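Local structure of interpain A (3BB7) at residues Thr10-Thr14 with Ile58-Thr63; Met98-Lys102 with Tyr170-Glu176; Val124-Tyr130 with Val317-Pro321; Val74-Asp78 with Tyr274-Gly278. The protein probably acts as a cysteine peptidase of the C10 family, and is captured here as an inactive zymogen fragment that still carries its propeptide. The protein carries 1 engineered substitution. All blocks are in the same frame, centred on the assembly; numbering follows the deposited sequence.

Contact 1 belongs to the Spi inhibitor-like prodomain, whereas contact 2 belongs to the peptidase domain. Contact 3 joins the helix that starts at the predicted nucleophile position, occupied here by the engineered Ala116, to the C-terminal tail, and contact 4 seats the chain after helix 49-68 on a turn of the peptidase. None touches the predicted catalytic pair; three have a side chain 11 to 12 Å from one of its members: Ile58 is about 12 Å from His267, Tyr100 about 11 Å from Ala116 and Val124 about 12 Å from Ala116, between side chains. Contacts 2 and 3 are neighbours, nearest atoms about 8 Å apart; contacts 1 and 4 come within about 11 Å.

Contact 1 (Thr10-Thr14 with Ile58-Thr63); sequences THTYT and IDEVIT
Thr12 OG1 donates to Asp59 OD2 at 2.8 Å, the one clear hydrogen bond between the Thr10-Thr14 turn and helix 49-68. It reaches the anti lone pair of OD2, the one facing away from the other carboxylate oxygen, and the two side chains meet at about a right angle. Asp59 holds its CG opposite its own backbone N (chi1 177°), which swings the carboxylate out from the helix flank to the threonine. The methyl CG2 of Thr12 also lies by the carboxylate, 3.1 Å from Asp59 OD2, and reaches on to Thr63 CG2 at 3.6 Å, one helical turn beyond Asp59. Ile62 adds CD1, 3.8 Å from Thr12 O. Tyr13 makes a looser touch, with its CD2 4.4 Å from Ile58 CG2.

The loop that offers Thr12 links strands 4-9 and 14-18 of the inhibitor-like prodomain. Thr10 OG1 shapes it, accepting from Thr12 N at 3.3 Å, an ST turn, and from Tyr13 N at 3.2 Å, an ST motif. The same oxygen stands 3.4 Å above the centre of the Tyr13 ring. On the helix, Ile58 and Ile62 also pack on Leu36 of strand 35-39, while Glu60 turns away to accept from the backbone N atoms of Phe307 and Thr308.

A neutral hydroxyl pointing its proton at a carboxylate, with methyl groups beside it, ties the hairpin end to the helix through one directional bond, and would probably help to stabilise the negative charge of Asp59.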
loop_
_atom_site.group_PDB
_atom_site.type_symbol
_atom_site.label_atom_id
_atom_site.label_comp_id
_atom_site.label_asym_id
_atom_site.label_seq_id
_atom_site.Cartn_x
_atom_site.Cartn_y
_atom_site.Cartn_z
ATOM N N THR A 10 2.706 3.279 23.531
ATOM C CA THR A 10 1.889 2.136 23.959
ATOM C C THR A 10 2.795 1.211 24.773
ATOM O O THR A 10 3.959 1.549 25.035
ATOM C CB THR A 10 1.262 1.368 22.768
ATOM O OG1 THR A 10 2.284 0.661 22.056
ATOM C CG2 THR A 10 0.541 2.321 21.806
ATOM N N HIS A 11 2.285 0.043 25.164
ATOM C CA HIS A 11 3.102 -0.915 25.922
ATOM C C HIS A 11 4.149 -1.632 25.077
ATOM O O HIS A 11 5.082 -2.238 25.622
ATOM C CB HIS A 11 2.232 -1.934 26.660
ATOM C CG HIS A 11 1.317 -1.317 27.675
ATOM N ND1 HIS A 11 1.497 -0.038 28.156
ATOM C CD2 HIS A 11 0.235 -1.813 28.322
ATOM C CE1 HIS A 11 0.551 0.237 29.037
ATOM N NE2 HIS A 11 -0.230 -0.822 29.152
ATOM N N THR A 12 4.026 -1.534 23.751
ATOM C CA THR A 12 4.927 -2.259 22.848
ATOM C C THR A 12 5.795 -1.374 21.966
ATOM O O THR A 12 6.841 -1.819 21.497
ATOM C CB THR A 12 4.165 -3.197 21.905
ATOM O OG1 THR A 12 3.144 -2.447 21.243
ATOM C CG2 THR A 12 3.507 -4.351 22.673
ATOM N N TYR A 13 5.357 -0.144 21.718
ATOM C CA TYR A 13 6.134 0.775 20.877
ATOM C C TYR A 13 5.930 2.216 21.292
ATOM O O TYR A 13 4.926 2.557 21.925
ATOM C CB TYR A 13 5.808 0.626 19.381
ATOM C CG TYR A 13 4.382 0.990 19.016
ATOM C CD1 TYR A 13 3.983 2.333 18.884
ATOM C CD2 TYR A 13 3.411 -0.008 18.830
ATOM C CE1 TYR A 13 2.666 2.673 18.589
ATOM C CE2 TYR A 13 2.085 0.328 18.518
ATOM C CZ TYR A 13 1.719 1.672 18.405
ATOM O OH TYR A 13 0.412 1.985 18.111
ATOM N N THR A 14 6.891 3.054 20.905
ATOM C CA THR A 14 6.865 4.480 21.205
ATOM C C THR A 14 7.216 5.181 19.899
ATOM O O THR A 14 8.130 4.740 19.171
ATOM C CB THR A 14 7.914 4.831 22.283
ATOM O OG1 THR A 14 7.657 4.057 23.467
ATOM C CG2 THR A 14 7.858 6.304 22.675
ATOM N N ILE A 58 2.367 -4.936 14.447
ATOM C CA ILE A 58 3.585 -4.843 15.272
ATOM C C ILE A 58 3.286 -5.193 16.724
ATOM O O ILE A 58 3.974 -6.024 17.335
ATOM C CB ILE A 58 4.177 -3.415 15.136
ATOM C CG1 ILE A 58 4.835 -3.217 13.755
ATOM C CG2 ILE A 58 5.147 -3.072 16.274
ATOM C CD1 ILE A 58 6.172 -3.953 13.530
ATOM N N ASP A 59 2.260 -4.561 17.281
ATOM C CA ASP A 59 1.851 -4.853 18.659
ATOM C C ASP A 59 1.581 -6.356 18.844
ATOM O O ASP A 59 2.061 -6.943 19.812
ATOM C CB ASP A 59 0.632 -4.000 19.046
ATOM C CG ASP A 59 0.130 -4.321 20.426
ATOM O OD1 ASP A 59 -0.810 -5.138 20.516
ATOM O OD2 ASP A 59 0.695 -3.782 21.410
ATOM N N GLU A 60 0.862 -6.981 17.892
ATOM C CA GLU A 60 0.537 -8.400 17.943
ATOM C C GLU A 60 1.801 -9.255 17.928
ATOM O O GLU A 60 1.950 -10.180 18.736
ATOM C CB GLU A 60 -0.345 -8.733 16.742
ATOM C CG GLU A 60 -0.856 -10.152 16.683
ATOM C CD GLU A 60 -1.690 -10.360 15.437
ATOM O OE1 GLU A 60 -2.950 -10.343 15.532
ATOM O OE2 GLU A 60 -1.081 -10.514 14.361
ATOM N N VAL A 61 2.735 -8.955 17.030
ATOM C CA VAL A 61 3.924 -9.839 16.967
ATOM C C VAL A 61 4.857 -9.691 18.148
ATOM O O VAL A 61 5.442 -10.680 18.610
ATOM C CB VAL A 61 4.727 -9.749 15.629
ATOM C CG1 VAL A 61 3.812 -10.103 14.457
ATOM C CG2 VAL A 61 5.394 -8.409 15.406
ATOM N N ILE A 62 4.985 -8.469 18.651
ATOM C CA ILE A 62 5.812 -8.265 19.804
ATOM C C ILE A 62 5.206 -8.994 21.025
ATOM O O ILE A 62 5.925 -9.701 21.767
ATOM C CB ILE A 62 6.076 -6.755 20.093
ATOM C CG1 ILE A 62 6.916 -6.154 18.958
ATOM C CG2 ILE A 62 6.805 -6.582 21.437
ATOM C CD1 ILE A 62 7.160 -4.651 19.044
ATOM N N THR A 63 3.904 -8.835 21.249
ATOM C CA THR A 63 3.295 -9.520 22.380
ATOM C C THR A 63 3.381 -11.047 22.218
ATOM O O THR A 63 3.660 -11.763 23.181
ATOM C CB THR A 63 1.869 -9.033 22.660
ATOM O OG1 THR A 63 1.025 -9.331 21.563
ATOM C CG2 THR A 63 1.871 -7.523 22.894
#

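Contact 2 (Met98-Lys102 with Tyr170-Glu176); sequences MPYNK and YSGNYTE
Pro99 sits against two tyrosines of the 170-176 loop, each turned differently to it. Over Tyr174 the proline ring lies on a face: CG is 4.1 Å from the ring centroid and 24° off the normal, a CH-pi contact shifted toward the rim at CZ. Against Tyr170 the same CG approaches obliquely, 3.6 Å from CD2, the two side chains crossing at about a right angle. Tyr174 reaches the proline because its CG lies between its backbone N and carbonyl carbon (chi1 55°).

Tyr100 comes to Tyr170 from another side. Its OH lies near the plane of the Tyr170 ring at the edge, 3.3 Å from Tyr170 CB, and its CE2 is 3.6 Å from Tyr170 CD1; the ring planes stand at 80° with centroids 5.4 Å apart. The proline, preceded by a cis peptide bond, opens a type I beta turn that runs to Lys102, closed by Lys102 N to Pro99 O. The facing loop leads into helix 176-192 of the peptidase domain, where Thr175 is the N-cap residue, and the cluster packs on that helix, Pro99 touching Ala179, Tyr100 touching Val182 and Met186, Tyr170 touching Val182. Tyr170 OH is hydrogen-bonded to Glu178 O and Lys167 N.

Further out, Lys102 stretches its extended chain across Glu176 at about a right angle. Its NZ forms a long salt bridge to Glu176 OE1 at 3.6 Å and a weak hydrogen bond to Asn180 OD1.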
loop_
_atom_site.group_PDB
_atom_site.type_symbol
_atom_site.label_atom_id
_atom_site.label_comp_id
_atom_site.label_asym_id
_atom_site.label_seq_id
_atom_site.Cartn_x
_atom_site.Cartn_y
_atom_site.Cartn_z
ATOM N N MET A 98 -10.398 13.743 -2.554
ATOM C CA MET A 98 -10.273 14.607 -3.737
ATOM C C MET A 98 -8.818 14.938 -4.064
ATOM O O MET A 98 -8.028 15.167 -3.157
ATOM C CB MET A 98 -11.129 15.876 -3.591
ATOM C CG MET A 98 -12.608 15.562 -3.711
ATOM S SD MET A 98 -13.132 15.109 -5.394
ATOM C CE MET A 98 -12.836 16.659 -6.267
ATOM N N PRO A 99 -8.463 14.973 -5.352
ATOM C CA PRO A 99 -9.293 14.734 -6.529
ATOM C C PRO A 99 -9.313 13.283 -7.015
ATOM O O PRO A 99 -9.946 12.982 -8.044
ATOM C CB PRO A 99 -8.615 15.594 -7.595
ATOM C CG PRO A 99 -7.136 15.493 -7.207
ATOM C CD PRO A 99 -7.094 15.394 -5.717
ATOM N N TYR A 100 -8.626 12.392 -6.296
ATOM C CA TYR A 100 -8.517 10.991 -6.704
ATOM C C TYR A 100 -9.867 10.347 -6.918
ATOM O O TYR A 100 -10.000 9.489 -7.803
ATOM C CB TYR A 100 -7.733 10.223 -5.642
ATOM C CG TYR A 100 -6.428 10.936 -5.279
ATOM C CD1 TYR A 100 -6.275 11.602 -4.048
ATOM C CD2 TYR A 100 -5.356 10.993 -6.197
ATOM C CE1 TYR A 100 -5.070 12.295 -3.740
ATOM C CE2 TYR A 100 -4.169 11.653 -5.874
ATOM C CZ TYR A 100 -4.047 12.317 -4.667
ATOM O OH TYR A 100 -2.837 12.928 -4.426
ATOM N N ASN A 101 -10.844 10.745 -6.085
ATOM C CA ASN A 101 -12.189 10.159 -6.144
ATOM C C ASN A 101 -13.197 10.999 -6.923
ATOM O O ASN A 101 -14.410 10.757 -6.805
ATOM C CB ASN A 101 -12.724 9.903 -4.721
ATOM C CG ASN A 101 -12.998 11.207 -3.947
ATOM O OD1 ASN A 101 -12.537 12.272 -4.356
ATOM N ND2 ASN A 101 -13.765 11.119 -2.837
ATOM N N LYS A 102 -12.729 11.970 -7.706
ATOM C CA LYS A 102 -13.612 12.937 -8.412
ATOM C C LYS A 102 -14.695 12.278 -9.242
ATOM O O LYS A 102 -15.808 12.815 -9.378
ATOM C CB LYS A 102 -12.746 13.855 -9.331
ATOM C CG LYS A 102 -13.450 14.943 -10.134
ATOM C CD LYS A 102 -12.413 15.871 -10.779
ATOM C CE LYS A 102 -13.059 16.639 -11.893
ATOM N NZ LYS A 102 -12.128 17.640 -12.468
ATOM N N TYR A 170 -1.023 16.070 -5.196
ATOM C CA TYR A 170 -2.266 16.788 -5.430
ATOM C C TYR A 170 -2.764 17.481 -4.153
ATOM O O TYR A 170 -3.925 17.853 -4.080
ATOM C CB TYR A 170 -3.365 15.838 -5.925
ATOM C CG TYR A 170 -3.197 15.383 -7.366
ATOM C CD1 TYR A 170 -2.468 14.214 -7.670
ATOM C CD2 TYR A 170 -3.778 16.098 -8.414
ATOM C CE1 TYR A 170 -2.312 13.773 -8.985
ATOM C CE2 TYR A 170 -3.626 15.666 -9.755
ATOM C CZ TYR A 170 -2.895 14.495 -10.027
ATOM O OH TYR A 170 -2.729 14.072 -11.327
ATOM N N SER A 171 -1.890 17.661 -3.162
ATOM C CA SER A 171 -2.309 18.288 -1.902
ATOM C C SER A 171 -2.319 19.800 -1.954
ATOM O O SER A 171 -2.723 20.453 -0.966
ATOM C CB SER A 171 -1.401 17.839 -0.758
ATOM O OG SER A 171 -0.088 18.320 -0.965
ATOM N N GLY A 172 -1.836 20.382 -3.044
ATOM C CA GLY A 172 -1.923 21.823 -3.202
ATOM C C GLY A 172 -2.585 22.112 -4.523
ATOM O O GLY A 172 -3.761 21.755 -4.747
ATOM N N ASN A 173 -1.818 22.703 -5.425
ATOM C CA ASN A 173 -2.354 23.183 -6.683
ATOM C C ASN A 173 -2.346 22.093 -7.745
ATOM O O ASN A 173 -1.458 21.231 -7.746
ATOM C CB ASN A 173 -1.574 24.411 -7.147
ATOM C CG ASN A 173 -1.768 25.595 -6.208
ATOM O OD1 ASN A 173 -2.643 25.570 -5.323
ATOM N ND2 ASN A 173 -0.943 26.622 -6.369
ATOM N N TYR A 174 -3.356 22.120 -8.616
ATOM C CA TYR A 174 -3.411 21.223 -9.785
ATOM C C TYR A 174 -4.491 21.711 -10.752
ATOM O O TYR A 174 -5.392 22.449 -10.343
ATOM C CB TYR A 174 -3.721 19.788 -9.351
ATOM C CG TYR A 174 -4.979 19.595 -8.515
ATOM C CD1 TYR A 174 -6.220 19.456 -9.123
ATOM C CD2 TYR A 174 -4.912 19.513 -7.107
ATOM C CE1 TYR A 174 -7.378 19.260 -8.346
ATOM C CE2 TYR A 174 -6.053 19.319 -6.331
ATOM C CZ TYR A 174 -7.270 19.194 -6.956
ATOM O OH TYR A 174 -8.418 18.984 -6.215
ATOM N N THR A 175 -4.395 21.288 -12.013
ATOM C CA THR A 175 -5.331 21.659 -13.058
ATOM C C THR A 175 -6.437 20.617 -13.161
ATOM O O THR A 175 -6.284 19.486 -12.690
ATOM C CB THR A 175 -4.678 21.724 -14.448
ATOM O OG1 THR A 175 -4.308 20.392 -14.854
ATOM C CG2 THR A 175 -3.444 22.651 -14.476
ATOM N N GLU A 176 -7.520 20.969 -13.837
ATOM C CA GLU A 176 -8.593 19.996 -14.030
ATOM C C GLU A 176 -8.116 18.800 -14.833
ATOM O O GLU A 176 -8.509 17.677 -14.526
ATOM C CB GLU A 176 -9.798 20.618 -14.721
ATOM C CG GLU A 176 -10.993 19.673 -14.748
ATOM C CD GLU A 176 -12.261 20.323 -15.203
ATOM O OE1 GLU A 176 -13.114 20.608 -14.327
ATOM O OE2 GLU A 176 -12.393 20.571 -16.414
#

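Contact 3 (Val124-Tyr130 with Val317-Pro321); sequences VLNYFKY and VYGKP. Unlike the reference sequence in segment 124-130: Val124 (reference Ala).
The Phe128 ring lies flat against the backbone of the C-terminal tail: Tyr318 CA sits over its centre, 3.6 Å from the centroid and 10° off the normal, a CH-pi contact. Tyr318 CB follows at 3.7 Å from Phe128 CZ, the two side chains running side by side in the same direction. Tyr127 CD2, an edge atom of its ring, lies over the opposite face, so the phenyl has Tyr318 CA on one face and a ring edge on the other. Val317 O stands oblique to the Phe128 ring, 3.1 Å from CE2.

Tyr130 repeats the theme one residue along the tail. Gly319 CA stands over its ring centre, 4.1 Å from the centroid and 9° off the normal. Deeper in, Val317 CG1 packs on Val124 CG1 and on Leu125 CD1, and Leu215 of helix 208-218 touches both Val317 and Leu125.

Helix 116-128 is the central helix of the papain-like fold and has the nucleophile position, Ala116, at its N-terminal end; here the last residues of the chain lie along its other end. Lys129, with positive phi (53°), turns the chain out of the helix and ahead of Tyr130. Tyr318 points its ring away, where its OH bonds to Asp223 OD2.

Toward the end of the tail, Tyr130 OH and Lys320 NZ are 2.8 Å apart, and a water bridges these two atoms, though its 2.5 Å distance to each is doubtfully short. The nearby ammonium may polarise the phenol. Across the two segments the grip is CH-pi and apolar contact, with no clear direct hydrogen bond.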
loop_
_atom_site.group_PDB
_atom_site.type_symbol
_atom_site.label_atom_id
_atom_site.label_comp_id
_atom_site.label_asym_id
_atom_site.label_seq_id
_atom_site.Cartn_x
_atom_site.Cartn_y
_atom_site.Cartn_z
ATOM N N VAL A 124 1.481 2.193 -8.581
ATOM C CA VAL A 124 2.373 1.291 -9.302
ATOM C C VAL A 124 2.223 1.433 -10.822
ATOM O O VAL A 124 3.227 1.499 -11.521
ATOM C CB VAL A 124 2.159 -0.166 -8.831
ATOM C CG1 VAL A 124 3.023 -1.159 -9.695
ATOM C CG2 VAL A 124 2.564 -0.277 -7.365
ATOM N N LEU A 125 1.000 1.494 -11.346
ATOM C CA LEU A 125 0.831 1.681 -12.806
ATOM C C LEU A 125 1.452 2.988 -13.279
ATOM O O LEU A 125 2.120 3.039 -14.327
ATOM C CB LEU A 125 -0.651 1.655 -13.175
ATOM C CG LEU A 125 -1.190 0.241 -13.502
ATOM C CD1 LEU A 125 -0.750 -0.849 -12.498
ATOM C CD2 LEU A 125 -2.694 0.223 -13.743
ATOM N N ASN A 126 1.310 4.042 -12.486
ATOM C CA ASN A 126 1.881 5.317 -12.863
ATOM C C ASN A 126 3.416 5.263 -12.879
ATOM O O ASN A 126 4.071 5.926 -13.675
ATOM C CB ASN A 126 1.436 6.429 -11.905
ATOM C CG ASN A 126 2.027 7.774 -12.302
ATOM O OD1 ASN A 126 1.723 8.317 -13.383
ATOM N ND2 ASN A 126 2.876 8.320 -11.431
ATOM N N TYR A 127 4.001 4.505 -11.954
ATOM C CA TYR A 127 5.462 4.329 -11.954
ATOM C C TYR A 127 5.933 3.780 -13.312
ATOM O O TYR A 127 6.949 4.244 -13.886
ATOM C CB TYR A 127 5.875 3.414 -10.795
ATOM C CG TYR A 127 7.343 3.074 -10.871
ATOM C CD1 TYR A 127 8.316 4.007 -10.482
ATOM C CD2 TYR A 127 7.756 1.857 -11.392
ATOM C CE1 TYR A 127 9.676 3.706 -10.576
ATOM C CE2 TYR A 127 9.151 1.535 -11.502
ATOM C CZ TYR A 127 10.084 2.469 -11.082
ATOM O OH TYR A 127 11.437 2.224 -11.201
ATOM N N PHE A 128 5.195 2.802 -13.847
ATOM C CA PHE A 128 5.545 2.206 -15.148
ATOM C C PHE A 128 5.053 2.956 -16.363
ATOM O O PHE A 128 5.538 2.703 -17.474
ATOM C CB PHE A 128 5.000 0.778 -15.204
ATOM C CG PHE A 128 5.724 -0.164 -14.268
ATOM C CD1 PHE A 128 7.065 -0.495 -14.510
ATOM C CD2 PHE A 128 5.091 -0.664 -13.144
ATOM C CE1 PHE A 128 7.762 -1.354 -13.663
ATOM C CE2 PHE A 128 5.784 -1.510 -12.251
ATOM C CZ PHE A 128 7.105 -1.853 -12.524
ATOM N N LYS A 129 4.093 3.864 -16.167
ATOM C CA LYS A 129 3.441 4.583 -17.266
ATOM C C LYS A 129 2.912 3.588 -18.306
ATOM O O LYS A 129 3.148 3.714 -19.519
ATOM C CB LYS A 129 4.355 5.640 -17.886
ATOM C CG LYS A 129 4.585 6.785 -16.924
ATOM C CD LYS A 129 5.787 7.611 -17.312
ATOM C CE LYS A 129 6.187 8.481 -16.121
ATOM N NZ LYS A 129 5.680 7.947 -14.798
ATOM N N TYR A 130 2.195 2.588 -17.798
ATOM C CA TYR A 130 1.771 1.450 -18.621
ATOM C C TYR A 130 0.526 0.879 -17.983
ATOM O O TYR A 130 0.443 0.868 -16.767
ATOM C CB TYR A 130 2.906 0.410 -18.650
ATOM C CG TYR A 130 2.657 -0.823 -19.493
ATOM C CD1 TYR A 130 3.065 -0.879 -20.819
ATOM C CD2 TYR A 130 2.049 -1.957 -18.935
ATOM C CE1 TYR A 130 2.835 -2.025 -21.574
ATOM C CE2 TYR A 130 1.819 -3.092 -19.678
ATOM C CZ TYR A 130 2.228 -3.123 -20.992
ATOM O OH TYR A 130 1.980 -4.274 -21.715
ATOM N N VAL A 317 3.623 -7.110 -11.985
ATOM C CA VAL A 317 3.159 -5.876 -12.600
ATOM C C VAL A 317 4.388 -5.066 -13.008
ATOM O O VAL A 317 5.181 -4.591 -12.159
ATOM C CB VAL A 317 2.266 -5.071 -11.642
ATOM C CG1 VAL A 317 1.813 -3.756 -12.289
ATOM C CG2 VAL A 317 1.022 -5.915 -11.235
ATOM N N TYR A 318 4.545 -4.897 -14.318
ATOM C CA TYR A 318 5.659 -4.166 -14.900
ATOM C C TYR A 318 5.354 -4.067 -16.376
ATOM O O TYR A 318 4.408 -4.689 -16.867
ATOM C CB TYR A 318 7.018 -4.887 -14.671
ATOM C CG TYR A 318 6.967 -6.400 -14.710
ATOM C CD1 TYR A 318 6.688 -7.090 -15.889
ATOM C CD2 TYR A 318 7.162 -7.149 -13.538
ATOM C CE1 TYR A 318 6.615 -8.486 -15.908
ATOM C CE2 TYR A 318 7.134 -8.548 -13.558
ATOM C CZ TYR A 318 6.835 -9.194 -14.749
ATOM O OH TYR A 318 6.757 -10.556 -14.758
ATOM N N GLY A 319 6.126 -3.253 -17.082
ATOM C CA GLY A 319 5.944 -3.123 -18.534
ATOM C C GLY A 319 6.408 -4.358 -19.286
ATOM O O GLY A 319 7.087 -5.213 -18.724
ATOM N N LYS A 320 6.051 -4.489 -20.561
ATOM C CA LYS A 320 6.594 -5.620 -21.314
ATOM C C LYS A 320 7.922 -5.217 -21.920
ATOM O O LYS A 320 8.177 -4.032 -22.139
ATOM C CB LYS A 320 5.627 -6.193 -22.366
ATOM C CG LYS A 320 4.751 -5.195 -23.111
ATOM C CD LYS A 320 3.782 -5.910 -24.065
ATOM C CE LYS A 320 3.109 -7.136 -23.409
ATOM N NZ LYS A 320 1.786 -6.863 -22.761
ATOM N N PRO A 321 8.806 -6.194 -22.135
ATOM C CA PRO A 321 9.992 -5.952 -22.970
ATOM C C PRO A 321 9.642 -5.201 -24.272
ATOM O O PRO A 321 10.249 -4.177 -24.617
ATOM C CB PRO A 321 10.487 -7.363 -23.266
ATOM C CG PRO A 321 10.100 -8.145 -22.019
ATOM C CD PRO A 321 8.773 -7.563 -21.580
ATOM O OXT PRO A 321 8.725 -5.564 -25.017
HETATM O O HOH W 1 1.783 -6.349 -20.346
#

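Contact 4 (Val74-Asp78 with Tyr274-Gly278); sequences VIKPD and YNKAG
Ile75 O comes to 3.6 Å from Gly278 CA, where the chain leading from the prodomain helix passes the turn of a beta hairpin. That turn, type I from Asn275 to Gly278 and closed by Gly278 N to Asn275 O, joins strands 267-274 and 280-283 of the large antiparallel sheet. Having no side chain, Gly278 admits the carbonyl to its CA. A water bridges the two backbones at this point, donating to Gly278 O at 2.9 Å and to Ile75 O at a length, 2.5 Å, that is doubtfully short. The Ile75 side chain itself leads off to Met238 and Asp234 of helix 234-246.

Next comes Lys76, whose aliphatic chain lies across the turn's backbone. CG is 3.7 Å from Ala277 O, and the chain then runs out extended, bringing CE alongside Ala277 CB at 4.3 Å.

Pro77 takes the deepest seat. Its CD meets Lys276 O at 3.4 Å and its CG meets Asn275 O, so two carbonyl oxygens of the turn meet neighbouring ring carbons. Beyond them it slides past Tyr274 in the opposite direction; CG of that tyrosine sits between its N and carbonyl carbon (chi1 60°), which turns the ring to the proline. Tyr274 OH is held by Ala83 O and by Thr246 OG1, and Phe242 lies against both Pro77 and Tyr274. The last touch is oblique to the tyrosine ring: Pro77 CB stops 3.6 Å from Tyr274 CE2.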
loop_
_atom_site.group_PDB
_atom_site.type_symbol
_atom_site.label_atom_id
_atom_site.label_comp_id
_atom_site.label_asym_id
_atom_site.label_seq_id
_atom_site.Cartn_x
_atom_site.Cartn_y
_atom_site.Cartn_z
ATOM N N VAL A 74 15.130 -11.099 12.156
ATOM C CA VAL A 74 15.663 -9.938 11.447
ATOM C C VAL A 74 16.308 -10.502 10.185
ATOM O O VAL A 74 17.247 -11.311 10.256
ATOM C CB VAL A 74 16.722 -9.209 12.288
ATOM C CG1 VAL A 74 17.307 -8.069 11.496
ATOM C CG2 VAL A 74 16.086 -8.681 13.561
ATOM N N ILE A 75 15.752 -10.137 9.043
ATOM C CA ILE A 75 16.208 -10.685 7.763
ATOM C C ILE A 75 16.709 -9.516 6.941
ATOM O O ILE A 75 15.957 -8.536 6.710
ATOM C CB ILE A 75 15.050 -11.402 7.044
ATOM C CG1 ILE A 75 14.546 -12.582 7.872
ATOM C CG2 ILE A 75 15.484 -11.875 5.664
ATOM C CD1 ILE A 75 13.247 -13.167 7.341
ATOM N N LYS A 76 17.955 -9.619 6.483
ATOM C CA LYS A 76 18.621 -8.565 5.711
ATOM C C LYS A 76 18.902 -9.104 4.314
ATOM O O LYS A 76 19.162 -10.314 4.157
ATOM C CB LYS A 76 19.923 -8.153 6.401
ATOM C CG LYS A 76 19.703 -7.519 7.765
ATOM C CD LYS A 76 20.947 -6.862 8.255
ATOM C CE LYS A 76 20.790 -6.346 9.657
ATOM N NZ LYS A 76 21.972 -5.567 10.138
ATOM N N PRO A 77 18.851 -8.227 3.295
ATOM C CA PRO A 77 19.091 -8.677 1.920
ATOM C C PRO A 77 20.549 -9.104 1.735
ATOM O O PRO A 77 21.469 -8.348 2.099
ATOM C CB PRO A 77 18.791 -7.424 1.089
ATOM C CG PRO A 77 19.000 -6.264 2.040
ATOM C CD PRO A 77 18.547 -6.785 3.360
ATOM N N ASP A 78 20.762 -10.286 1.153
ATOM C CA ASP A 78 22.115 -10.793 0.896
ATOM C C ASP A 78 22.664 -10.092 -0.336
ATOM O O ASP A 78 22.143 -10.301 -1.414
ATOM C CB ASP A 78 22.006 -12.297 0.644
ATOM C CG ASP A 78 23.357 -12.972 0.436
ATOM O OD1 ASP A 78 23.392 -14.214 0.523
ATOM O OD2 ASP A 78 24.372 -12.293 0.199
ATOM N N TYR A 274 13.975 -0.990 -0.329
ATOM C CA TYR A 274 14.408 -1.585 0.933
ATOM C C TYR A 274 15.789 -1.079 1.245
ATOM O O TYR A 274 16.510 -0.630 0.345
ATOM C CB TYR A 274 14.407 -3.113 0.893
ATOM C CG TYR A 274 15.293 -3.777 -0.148
ATOM C CD1 TYR A 274 14.786 -4.173 -1.380
ATOM C CD2 TYR A 274 16.645 -4.019 0.108
ATOM C CE1 TYR A 274 15.600 -4.783 -2.315
ATOM C CE2 TYR A 274 17.460 -4.629 -0.825
ATOM C CZ TYR A 274 16.920 -5.035 -2.027
ATOM O OH TYR A 274 17.717 -5.647 -2.957
ATOM N N ASN A 275 16.137 -1.122 2.527
ATOM C CA ASN A 275 17.473 -0.689 2.930
ATOM C C ASN A 275 18.349 -1.886 3.290
ATOM O O ASN A 275 17.904 -3.048 3.227
ATOM C CB ASN A 275 17.436 0.423 4.014
ATOM C CG ASN A 275 16.963 -0.047 5.382
ATOM O OD1 ASN A 275 16.846 -1.239 5.656
ATOM N ND2 ASN A 275 16.669 0.925 6.264
ATOM N N LYS A 276 19.606 -1.614 3.643
ATOM C CA LYS A 276 20.544 -2.683 3.946
ATOM C C LYS A 276 20.155 -3.531 5.148
ATOM O O LYS A 276 20.532 -4.692 5.232
ATOM C CB LYS A 276 21.935 -2.093 4.155
ATOM C CG LYS A 276 22.484 -1.517 2.909
ATOM C CD LYS A 276 23.896 -1.037 3.184
ATOM C CE LYS A 276 24.565 -0.534 1.931
ATOM N NZ LYS A 276 25.866 0.155 2.299
ATOM N N ALA A 277 19.412 -2.943 6.090
ATOM C CA ALA A 277 18.965 -3.656 7.250
ATOM C C ALA A 277 17.628 -4.376 7.034
ATOM O O ALA A 277 17.089 -4.972 7.965
ATOM C CB ALA A 277 18.868 -2.687 8.401
ATOM N N GLY A 278 17.118 -4.357 5.799
ATOM C CA GLY A 278 15.940 -5.136 5.445
ATOM C C GLY A 278 14.609 -4.436 5.692
ATOM O O GLY A 278 13.557 -5.019 5.410
HETATM O O HOH W 2 13.707 -7.849 5.822
HETATM O O HOH W 3 22.434 -6.088 3.912
#